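Aminotransferase class-III (Sphaerobacter thermophilus DSM 20745, PDB 6K8H) is a class-III aminotransferase of the pyridoxal-phosphate aminotransferase clan, modelled as a dimer with (5-hydroxy-4,6-dimethylpyridin-3-yl)methyl dihydrogen phosphate in its pocket. Local coordinates at residues B[139-144]-B[297-302]; B[148-153]-B[219-224]; B[250-255]-B[271-276]. All coordinates share one frame; numbering follows the deposited sequence.

How the contacts relate
Contacts 2 and 3, with centres about 11 Å apart, meet where strands 216-221 and 251-255 run side by side: V219 O lies 2.9 Å from I253 N, and I221 O 2.9 Å from D255 N, both probable hydrogen bonds. Just past one strand stands D222, and at the end of the other D255, both part of the pocket for the bound ligand. Contact 1 lies farther out, between helical segments, about 14 Å centre to centre from contact 3, which it touches through T142 CG2 and V251 CG2 at 3.7 Å. Residues 139-144 lead on towards strand 146-150, used in contact 2.

Contact 1. Residues B[139-144]-B[297-302]; sequences RAYTGR and AEVMSV
Y141 reaches across to residues 297-302 and meets E298, V299 and V302, each with a different part of its side chain. With CG anti to the backbone N (chi1 -178°), its ring extends from helix 127-142 towards the other segment. V299 CG2 sits 4.1 Å from the ring centroid, only 6° off the ring normal, which makes it a CH-pi contact over the middle of one face. At the tip, Y141 OH donates a hydrogen bond to E298 OE2, which lies in the plane of the ring; the carboxylate itself is turned 86° from that plane. The modelled OH to OE2 distance of 2.3 Å is very short, and its exact value is doubtful. With CG anti to the backbone N, E298 lays CG beside the hydroxyl, and the bend at chi2 turns the carboxylate to it. Nearer the backbone, V302 CG1 approaches Y141 CB at 3.8 Å, while V302 CB rests on A140 CB at 4.0 Å, so one valine serves two consecutive residues of the helix.

Further out, local turns shape the chain around these groups. S301 OG donates to E298 O at 2.7 Å, tying the helix to the 3-10 segment that carries V302. After T142 the other helix stops: G143 takes positive phi, and T142 OG1 accepts from R144 N at 3.1 Å in an ST turn.

S296 OG and Q119 OE1 bond the backbone N of V299 and A297. V299 also rests on strand 277-281, and V302 shares backbone hydrogen bonds with A312. The contact thus joins the end of helix 127-142 to the short helix that follows strand 291-295.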
loop_
_atom_site.group_PDB
_atom_site.type_symbol
_atom_site.label_atom_id
_atom_site.label_comp_id
_atom_site.label_asym_id
_atom_site.label_seq_id
_atom_site.Cartn_x
_atom_site.Cartn_y
_atom_site.Cartn_z
ATOM N N ARG B 139 6.302 -9.062 -15.787
ATOM C CA ARG B 139 7.508 -9.884 -15.715
ATOM C C ARG B 139 7.157 -11.370 -15.695
ATOM O O ARG B 139 7.803 -12.175 -16.376
ATOM C CB ARG B 139 8.345 -9.518 -14.491
ATOM C CG ARG B 139 9.032 -8.145 -14.556
ATOM C CD ARG B 139 10.337 -8.135 -13.762
ATOM N NE ARG B 139 10.754 -6.784 -13.357
ATOM C CZ ARG B 139 10.498 -6.247 -12.166
ATOM N NH1 ARG B 139 9.818 -6.931 -11.258
ATOM N NH2 ARG B 139 10.916 -5.021 -11.879
ATOM N N ALA B 140 6.152 -11.761 -14.902
ATOM C CA ALA B 140 5.802 -13.180 -14.811
ATOM C C ALA B 140 5.209 -13.694 -16.109
ATOM O O ALA B 140 5.379 -14.869 -16.451
ATOM C CB ALA B 140 4.806 -13.420 -13.670
ATOM N N TYR B 141 4.465 -12.844 -16.808
ATOM C CA TYR B 141 3.795 -13.259 -18.025
ATOM C C TYR B 141 4.797 -13.407 -19.162
ATOM O O TYR B 141 4.806 -14.421 -19.867
ATOM C CB TYR B 141 2.713 -12.239 -18.392
ATOM C CG TYR B 141 1.957 -12.640 -19.621
ATOM C CD1 TYR B 141 1.005 -13.648 -19.577
ATOM C CD2 TYR B 141 2.229 -12.043 -20.837
ATOM C CE1 TYR B 141 0.325 -14.048 -20.727
ATOM C CE2 TYR B 141 1.563 -12.421 -21.979
ATOM C CZ TYR B 141 0.614 -13.421 -21.925
ATOM O OH TYR B 141 -0.037 -13.776 -23.084
ATOM N N THR B 142 5.671 -12.417 -19.329
ATOM C CA THR B 142 6.621 -12.411 -20.430
ATOM C C THR B 142 7.937 -13.079 -20.080
ATOM O O THR B 142 8.656 -13.500 -20.988
ATOM C CB THR B 142 6.919 -10.977 -20.879
ATOM O OG1 THR B 142 7.700 -10.326 -19.869
ATOM C CG2 THR B 142 5.621 -10.193 -21.136
ATOM N N GLY B 143 8.281 -13.158 -18.794
ATOM C CA GLY B 143 9.559 -13.683 -18.355
ATOM C C GLY B 143 10.715 -12.713 -18.433
ATOM O O GLY B 143 11.839 -13.085 -18.061
ATOM N N ARG B 144 10.472 -11.421 -18.938
ATOM C CA ARG B 144 11.526 -10.463 -19.231
ATOM C C ARG B 144 11.756 -9.532 -18.039
ATOM O O ARG B 144 10.840 -9.271 -17.255
ATOM C CB ARG B 144 11.167 -9.650 -20.482
ATOM C CG ARG B 144 10.841 -10.527 -21.720
ATOM C CD ARG B 144 10.380 -9.675 -22.905
ATOM N NE ARG B 144 9.870 -10.467 -24.032
ATOM C CZ ARG B 144 9.196 -9.949 -25.057
ATOM N NH1 ARG B 144 8.958 -8.640 -25.093
ATOM N NH2 ARG B 144 8.762 -10.725 -26.052
ATOM N N ALA B 297 -7.846 -11.469 -19.133
ATOM C CA ALA B 297 -7.691 -12.735 -18.415
ATOM C C ALA B 297 -6.388 -13.428 -18.784
ATOM O O ALA B 297 -5.758 -14.071 -17.934
ATOM C CB ALA B 297 -8.878 -13.640 -18.700
ATOM N N GLU B 298 -5.935 -13.242 -20.027
ATOM C CA GLU B 298 -4.687 -13.853 -20.474
ATOM C C GLU B 298 -3.510 -13.428 -19.597
ATOM O O GLU B 298 -2.743 -14.271 -19.116
ATOM C CB GLU B 298 -4.436 -13.505 -21.944
ATOM C CG GLU B 298 -3.024 -13.764 -22.446
ATOM C CD GLU B 298 -2.708 -15.245 -22.695
ATOM O OE1 GLU B 298 -3.619 -16.093 -22.553
ATOM O OE2 GLU B 298 -1.538 -15.556 -23.031
ATOM N N VAL B 299 -3.346 -12.122 -19.375
ATOM C CA VAL B 299 -2.204 -11.673 -18.586
ATOM C C VAL B 299 -2.475 -11.846 -17.098
ATOM O O VAL B 299 -1.599 -12.288 -16.344
ATOM C CB VAL B 299 -1.843 -10.214 -18.932
ATOM C CG1 VAL B 299 -0.670 -9.750 -18.088
ATOM C CG2 VAL B 299 -1.538 -10.067 -20.417
ATOM N N MET B 300 -3.691 -11.531 -16.653
ATOM C CA MET B 300 -3.997 -11.660 -15.237
ATOM C C MET B 300 -3.899 -13.100 -14.746
ATOM O O MET B 300 -3.834 -13.312 -13.533
ATOM C CB MET B 300 -5.387 -11.084 -14.949
ATOM C CG MET B 300 -5.491 -9.575 -15.176
ATOM S SD MET B 300 -4.613 -8.662 -13.904
ATOM C CE MET B 300 -5.645 -9.090 -12.498
ATOM N N SER B 301 -3.850 -14.088 -15.651
ATOM C CA SER B 301 -3.742 -15.484 -15.226
ATOM C C SER B 301 -2.461 -15.786 -14.451
ATOM O O SER B 301 -2.399 -16.817 -13.774
ATOM C CB SER B 301 -3.841 -16.412 -16.437
ATOM O OG SER B 301 -2.723 -16.222 -17.277
ATOM N N VAL B 302 -1.443 -14.920 -14.514
ATOM C CA VAL B 302 -0.246 -15.130 -13.697
ATOM C C VAL B 302 -0.581 -15.130 -12.209
ATOM O O VAL B 302 0.197 -15.644 -11.397
ATOM C CB VAL B 302 0.840 -14.071 -14.012
ATOM C CG1 VAL B 302 1.180 -14.096 -15.492
ATOM C CG2 VAL B 302 0.393 -12.668 -13.584
#

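Contact 2. Residues B[148-153]-B[219-224]; sequences AKFDGC and VLIDPN
A148 and V219 pair in a parallel bridge between strands whose axes diverge by 23°, and L220 N donates to A148 O at 2.8 Å in a nearly straight bond (170°). At F150, two residues on from A148, the strands have parted: F150 N stands 4.2 Å from L220 O, where the next bond of a regular parallel pair would fall. A water fills the gap, accepting from F150 N at 2.8 Å and donating to L220 O at 2.8 Å, so both buried backbone groups are still satisfied. L220 O also receives a CA-H...O contact from K149.

The phenyl group of F150 stands edge-on to this water-bridged site. Its CG lies anti to the carbonyl carbon (chi1 -70°), and the ring presents an edge to the same L220 carbonyl, with CD1 3.5 Å from L220 O and the water also in the ring plane. Its CE1 corner then settles against I221 CB at 3.6 Å and V219 CG1 at 3.8 Å, crossing the isoleucine obliquely. Behind it, the methyl of A148 meets V219 CG2, which continues the apolar surface back along the bridge. V219 and I221 turn this surface to helix 235-248.

K149 leads elsewhere. Bent at chi3, its chain returns NZ to C153 O at 2.8 Å, across the type II turn of 150-153, where G152 has positive phi. The same ammonium bonds V163 O and A161 O, so three carbonyls grip it.

Beyond the other strand, D222 OD1 accepts from N224 N in an Asx turn, and D222 touches the bound ligand. Pocket residues just past the C-terminal ends of parallel strands are a hallmark of the fold-type I architecture to which class-III aminotransferases belong.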
loop_
_atom_site.group_PDB
_atom_site.type_symbol
_atom_site.label_atom_id
_atom_site.label_comp_id
_atom_site.label_asym_id
_atom_site.label_seq_id
_atom_site.Cartn_x
_atom_site.Cartn_y
_atom_site.Cartn_z
ATOM N N ALA B 148 9.788 -0.217 -19.424
ATOM C CA ALA B 148 9.930 1.113 -19.984
ATOM C C ALA B 148 8.864 2.010 -19.377
ATOM O O ALA B 148 7.729 1.576 -19.157
ATOM C CB ALA B 148 9.801 1.093 -21.513
ATOM N N LYS B 149 9.247 3.245 -19.089
ATOM C CA LYS B 149 8.309 4.287 -18.657
ATOM C C LYS B 149 8.734 5.596 -19.299
ATOM O O LYS B 149 9.763 5.664 -19.967
ATOM C CB LYS B 149 8.262 4.420 -17.135
ATOM C CG LYS B 149 9.605 4.780 -16.523
ATOM C CD LYS B 149 9.403 5.288 -15.122
ATOM C CE LYS B 149 8.799 6.670 -15.130
ATOM N NZ LYS B 149 8.917 7.307 -13.788
ATOM N N PHE B 150 7.954 6.653 -19.083
ATOM C CA PHE B 150 8.173 7.922 -19.765
ATOM C C PHE B 150 8.797 8.959 -18.834
ATOM O O PHE B 150 8.414 9.081 -17.668
ATOM C CB PHE B 150 6.859 8.424 -20.381
ATOM C CG PHE B 150 6.414 7.585 -21.550
ATOM C CD1 PHE B 150 5.706 6.408 -21.354
ATOM C CD2 PHE B 150 6.796 7.923 -22.843
ATOM C CE1 PHE B 150 5.339 5.601 -22.434
ATOM C CE2 PHE B 150 6.428 7.130 -23.925
ATOM C CZ PHE B 150 5.694 5.966 -23.719
ATOM N N ASP B 151 9.763 9.697 -19.379
ATOM C CA ASP B 151 10.516 10.711 -18.646
ATOM C C ASP B 151 9.596 11.726 -17.971
ATOM O O ASP B 151 8.634 12.218 -18.572
ATOM C CB ASP B 151 11.454 11.418 -19.619
ATOM C CG ASP B 151 12.556 12.171 -18.924
ATOM O OD1 ASP B 151 12.932 11.781 -17.805
ATOM O OD2 ASP B 151 13.072 13.145 -19.502
ATOM N N GLY B 152 9.888 12.030 -16.709
ATOM C CA GLY B 152 9.163 13.061 -15.990
ATOM C C GLY B 152 7.805 12.658 -15.464
ATOM O O GLY B 152 7.047 13.529 -15.014
ATOM N N CYS B 153 7.475 11.374 -15.463
ATOM C CA CYS B 153 6.145 10.936 -15.080
ATOM C C CYS B 153 6.162 10.191 -13.752
ATOM O O CYS B 153 7.071 9.397 -13.473
ATOM C CB CYS B 153 5.548 10.013 -16.144
ATOM S SG CYS B 153 5.115 10.798 -17.705
ATOM N N VAL B 219 5.684 -1.710 -21.073
ATOM C CA VAL B 219 5.733 -0.249 -21.170
ATOM C C VAL B 219 4.622 0.300 -20.280
ATOM O O VAL B 219 3.450 -0.060 -20.446
ATOM C CB VAL B 219 5.553 0.252 -22.612
ATOM C CG1 VAL B 219 5.468 1.784 -22.616
ATOM C CG2 VAL B 219 6.664 -0.227 -23.530
ATOM N N LEU B 220 4.981 1.169 -19.343
ATOM C CA LEU B 220 4.028 1.765 -18.416
ATOM C C LEU B 220 3.802 3.210 -18.832
ATOM O O LEU B 220 4.770 3.957 -19.016
ATOM C CB LEU B 220 4.561 1.679 -16.984
ATOM C CG LEU B 220 3.935 2.481 -15.855
ATOM C CD1 LEU B 220 2.615 1.837 -15.449
ATOM C CD2 LEU B 220 4.927 2.525 -14.707
ATOM N N ILE B 221 2.541 3.601 -19.009
ATOM C CA ILE B 221 2.241 4.938 -19.510
ATOM C C ILE B 221 1.012 5.505 -18.807
ATOM O O ILE B 221 -0.017 4.832 -18.700
ATOM C CB ILE B 221 2.039 4.939 -21.038
ATOM C CG1 ILE B 221 1.779 6.366 -21.517
ATOM C CG2 ILE B 221 0.940 3.950 -21.445
ATOM C CD1 ILE B 221 1.731 6.500 -23.032
ATOM N N ASP B 222 1.133 6.742 -18.312
ATOM C CA ASP B 222 -0.005 7.523 -17.839
ATOM C C ASP B 222 -0.607 8.263 -19.029
ATOM O O ASP B 222 0.071 9.118 -19.610
ATOM C CB ASP B 222 0.461 8.502 -16.768
ATOM C CG ASP B 222 -0.646 9.381 -16.206
ATOM O OD1 ASP B 222 -1.664 9.639 -16.890
ATOM O OD2 ASP B 222 -0.468 9.848 -15.049
ATOM N N PRO B 223 -1.885 8.018 -19.391
ATOM C CA PRO B 223 -2.494 8.622 -20.584
ATOM C C PRO B 223 -2.537 10.159 -20.561
ATOM O O PRO B 223 -2.480 10.748 -21.613
ATOM C CB PRO B 223 -3.920 8.050 -20.635
ATOM C CG PRO B 223 -3.897 6.866 -19.696
ATOM C CD PRO B 223 -2.830 7.173 -18.668
ATOM N N ASN B 224 -2.758 10.749 -19.385
ATOM C CA ASN B 224 -2.818 12.229 -19.241
ATOM C C ASN B 224 -1.992 12.618 -18.010
ATOM O O ASN B 224 -2.590 13.034 -17.012
ATOM C CB ASN B 224 -4.274 12.688 -19.145
ATOM C CG ASN B 224 -4.484 14.136 -19.529
ATOM O OD1 ASN B 224 -3.536 14.842 -19.861
ATOM N ND2 ASN B 224 -5.731 14.577 -19.494
HETATM O O HOH W 1 5.454 6.346 -17.806
#

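Contact 3. Residues B[250-255]-B[271-276]; sequences IVLIFD and LGVTPD. With PLR ((5-hydroxy-4,6-dimethylpyridin-3-yl)methyl dihydrogen phosphate), chain D.
D276 and L252 are joined by two hydrogen bonds, one through the leucine's N-H and one through its carbonyl oxygen. L252 N donates to D276 OD2 at 2.7 Å and 175°, using the oxygen's anti lone pair, and D276 N returns a more bent bond to L252 O at 2.8 Å. OD2 thus takes the place that a backbone carbonyl would have in a strand pair, and R242 forms a salt bridge to the same OD2, which would favour the ionised carboxylate.

Apolar contacts centre on F254. P275 lies over one ring face, its CB 3.8 Å from the centroid and displaced towards the rim, in a CH-pi contact; P275 CG comes within 3.6 Å of F254 CD2. The tip of the ring, CZ, meets V273 CG1 at 3.8 Å.

At the ligand, D255 OD2 lies 2.7 Å from PLR N1. H155 ND1 bonds this oxygen too, and V257 N bonds OD1, so both carboxylate oxygens are anchored.

Residues 271-276 cross strand 251-255 steeply before the chain enters its parallel neighbour, strand 277-281. Helix 235-248 covers L252 and V273, whereas V251 and I253 meet helix 127-142.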
loop_
_atom_site.group_PDB
_atom_site.type_symbol
_atom_site.label_atom_id
_atom_site.label_comp_id
_atom_site.label_asym_id
_atom_site.label_seq_id
_atom_site.Cartn_x
_atom_site.Cartn_y
_atom_site.Cartn_z
ATOM N N ILE B 250 5.239 -7.229 -25.717
ATOM C CA ILE B 250 5.456 -6.353 -24.569
ATOM C C ILE B 250 4.105 -5.962 -23.983
ATOM O O ILE B 250 3.198 -5.541 -24.717
ATOM C CB ILE B 250 6.256 -5.103 -24.969
ATOM C CG1 ILE B 250 7.640 -5.491 -25.468
ATOM C CG2 ILE B 250 6.370 -4.134 -23.792
ATOM C CD1 ILE B 250 8.312 -4.373 -26.202
ATOM N N VAL B 251 3.979 -6.080 -22.663
ATOM C CA VAL B 251 2.736 -5.766 -21.965
ATOM C C VAL B 251 2.585 -4.250 -21.891
ATOM O O VAL B 251 3.458 -3.557 -21.360
ATOM C CB VAL B 251 2.736 -6.387 -20.561
ATOM C CG1 VAL B 251 1.553 -5.894 -19.758
ATOM C CG2 VAL B 251 2.761 -7.928 -20.643
ATOM N N LEU B 252 1.468 -3.731 -22.401
ATOM C CA LEU B 252 1.167 -2.304 -22.300
ATOM C C LEU B 252 0.317 -2.068 -21.052
ATOM O O LEU B 252 -0.809 -2.581 -20.944
ATOM C CB LEU B 252 0.462 -1.811 -23.567
ATOM C CG LEU B 252 0.031 -0.333 -23.647
ATOM C CD1 LEU B 252 1.196 0.640 -23.410
ATOM C CD2 LEU B 252 -0.622 -0.056 -25.000
ATOM N N ILE B 253 0.866 -1.308 -20.101
ATOM C CA ILE B 253 0.197 -0.984 -18.847
ATOM C C ILE B 253 -0.193 0.492 -18.864
ATOM O O ILE B 253 0.677 1.366 -18.945
ATOM C CB ILE B 253 1.092 -1.268 -17.631
ATOM C CG1 ILE B 253 1.577 -2.724 -17.607
ATOM C CG2 ILE B 253 0.345 -0.939 -16.346
ATOM C CD1 ILE B 253 2.635 -2.957 -16.578
ATOM N N PHE B 254 -1.482 0.772 -18.725
ATOM C CA PHE B 254 -1.944 2.134 -18.484
ATOM C C PHE B 254 -1.973 2.401 -16.984
ATOM O O PHE B 254 -2.502 1.592 -16.220
ATOM C CB PHE B 254 -3.339 2.372 -19.062
ATOM C CG PHE B 254 -3.347 2.645 -20.542
ATOM C CD1 PHE B 254 -2.227 2.388 -21.316
ATOM C CD2 PHE B 254 -4.488 3.142 -21.157
ATOM C CE1 PHE B 254 -2.233 2.615 -22.678
ATOM C CE2 PHE B 254 -4.504 3.387 -22.524
ATOM C CZ PHE B 254 -3.370 3.127 -23.286
ATOM N N ASP B 255 -1.398 3.529 -16.571
ATOM C CA ASP B 255 -1.532 4.021 -15.201
ATOM C C ASP B 255 -2.694 5.004 -15.197
ATOM O O ASP B 255 -2.531 6.171 -15.571
ATOM C CB ASP B 255 -0.239 4.674 -14.722
ATOM C CG ASP B 255 -0.332 5.201 -13.289
ATOM O OD1 ASP B 255 -1.452 5.268 -12.734
ATOM O OD2 ASP B 255 0.723 5.556 -12.712
ATOM N N LEU B 271 -9.479 7.721 -25.431
ATOM C CA LEU B 271 -8.434 7.722 -26.452
ATOM C C LEU B 271 -8.494 6.515 -27.376
ATOM O O LEU B 271 -7.730 6.465 -28.347
ATOM C CB LEU B 271 -7.042 7.797 -25.798
ATOM C CG LEU B 271 -6.795 9.024 -24.909
ATOM C CD1 LEU B 271 -5.446 8.924 -24.209
ATOM C CD2 LEU B 271 -6.885 10.320 -25.703
ATOM N N GLY B 272 -9.370 5.552 -27.101
ATOM C CA GLY B 272 -9.598 4.450 -28.020
ATOM C C GLY B 272 -8.466 3.453 -28.141
ATOM O O GLY B 272 -8.211 2.951 -29.240
ATOM N N VAL B 273 -7.779 3.146 -27.043
ATOM C CA VAL B 273 -6.674 2.196 -27.061
ATOM C C VAL B 273 -6.849 1.212 -25.910
ATOM O O VAL B 273 -7.153 1.619 -24.784
ATOM C CB VAL B 273 -5.310 2.910 -26.974
ATOM C CG1 VAL B 273 -4.184 1.904 -26.819
ATOM C CG2 VAL B 273 -5.081 3.774 -28.222
ATOM N N THR B 274 -6.654 -0.084 -26.195
ATOM C CA THR B 274 -6.897 -1.152 -25.234
ATOM C C THR B 274 -5.571 -1.614 -24.649
ATOM O O THR B 274 -4.828 -2.343 -25.327
ATOM C CB THR B 274 -7.607 -2.330 -25.908
ATOM O OG1 THR B 274 -8.757 -1.865 -26.631
ATOM C CG2 THR B 274 -8.027 -3.371 -24.877
ATOM N N PRO B 275 -5.237 -1.254 -23.416
ATOM C CA PRO B 275 -3.992 -1.745 -22.819
ATOM C C PRO B 275 -4.147 -3.205 -22.409
ATOM O O PRO B 275 -5.247 -3.761 -22.382
ATOM C CB PRO B 275 -3.785 -0.843 -21.596
ATOM C CG PRO B 275 -5.185 -0.370 -21.238
ATOM C CD PRO B 275 -5.958 -0.317 -22.536
ATOM N N ASP B 276 -3.015 -3.823 -22.094
ATOM C CA ASP B 276 -3.049 -5.185 -21.577
ATOM C C ASP B 276 -3.378 -5.189 -20.093
ATOM O O ASP B 276 -4.119 -6.063 -19.617
ATOM C CB ASP B 276 -1.711 -5.869 -21.856
ATOM C CG ASP B 276 -1.382 -5.888 -23.344
ATOM O OD1 ASP B 276 -2.162 -6.498 -24.116
ATOM O OD2 ASP B 276 -0.371 -5.268 -23.741
HETATM N N1 PLR D . -0.014 6.690 -10.395
HETATM C C2 PLR D . -0.472 7.925 -10.565
HETATM C C2A PLR D . -0.680 8.439 -11.952
HETATM C C3 PLR D . -0.774 8.726 -9.455
HETATM O O3 PLR D . -1.246 9.970 -9.666
HETATM C C4 PLR D . -0.579 8.215 -8.156
HETATM C C4A PLR D . -0.898 9.039 -6.989
HETATM C C5 PLR D . -0.104 6.908 -8.012
HETATM C C6 PLR D . 0.177 6.204 -9.151
HETATM C C5A PLR D . 0.153 6.305 -6.657
HETATM O O4P PLR D . -1.044 6.015 -5.872
HETATM P P PLR D . -0.945 5.994 -4.267
HETATM O O1P PLR D . 0.161 5.038 -3.953
HETATM O O2P PLR D . -0.619 7.382 -3.853
HETATM O O3P PLR D . -2.277 5.541 -3.762
#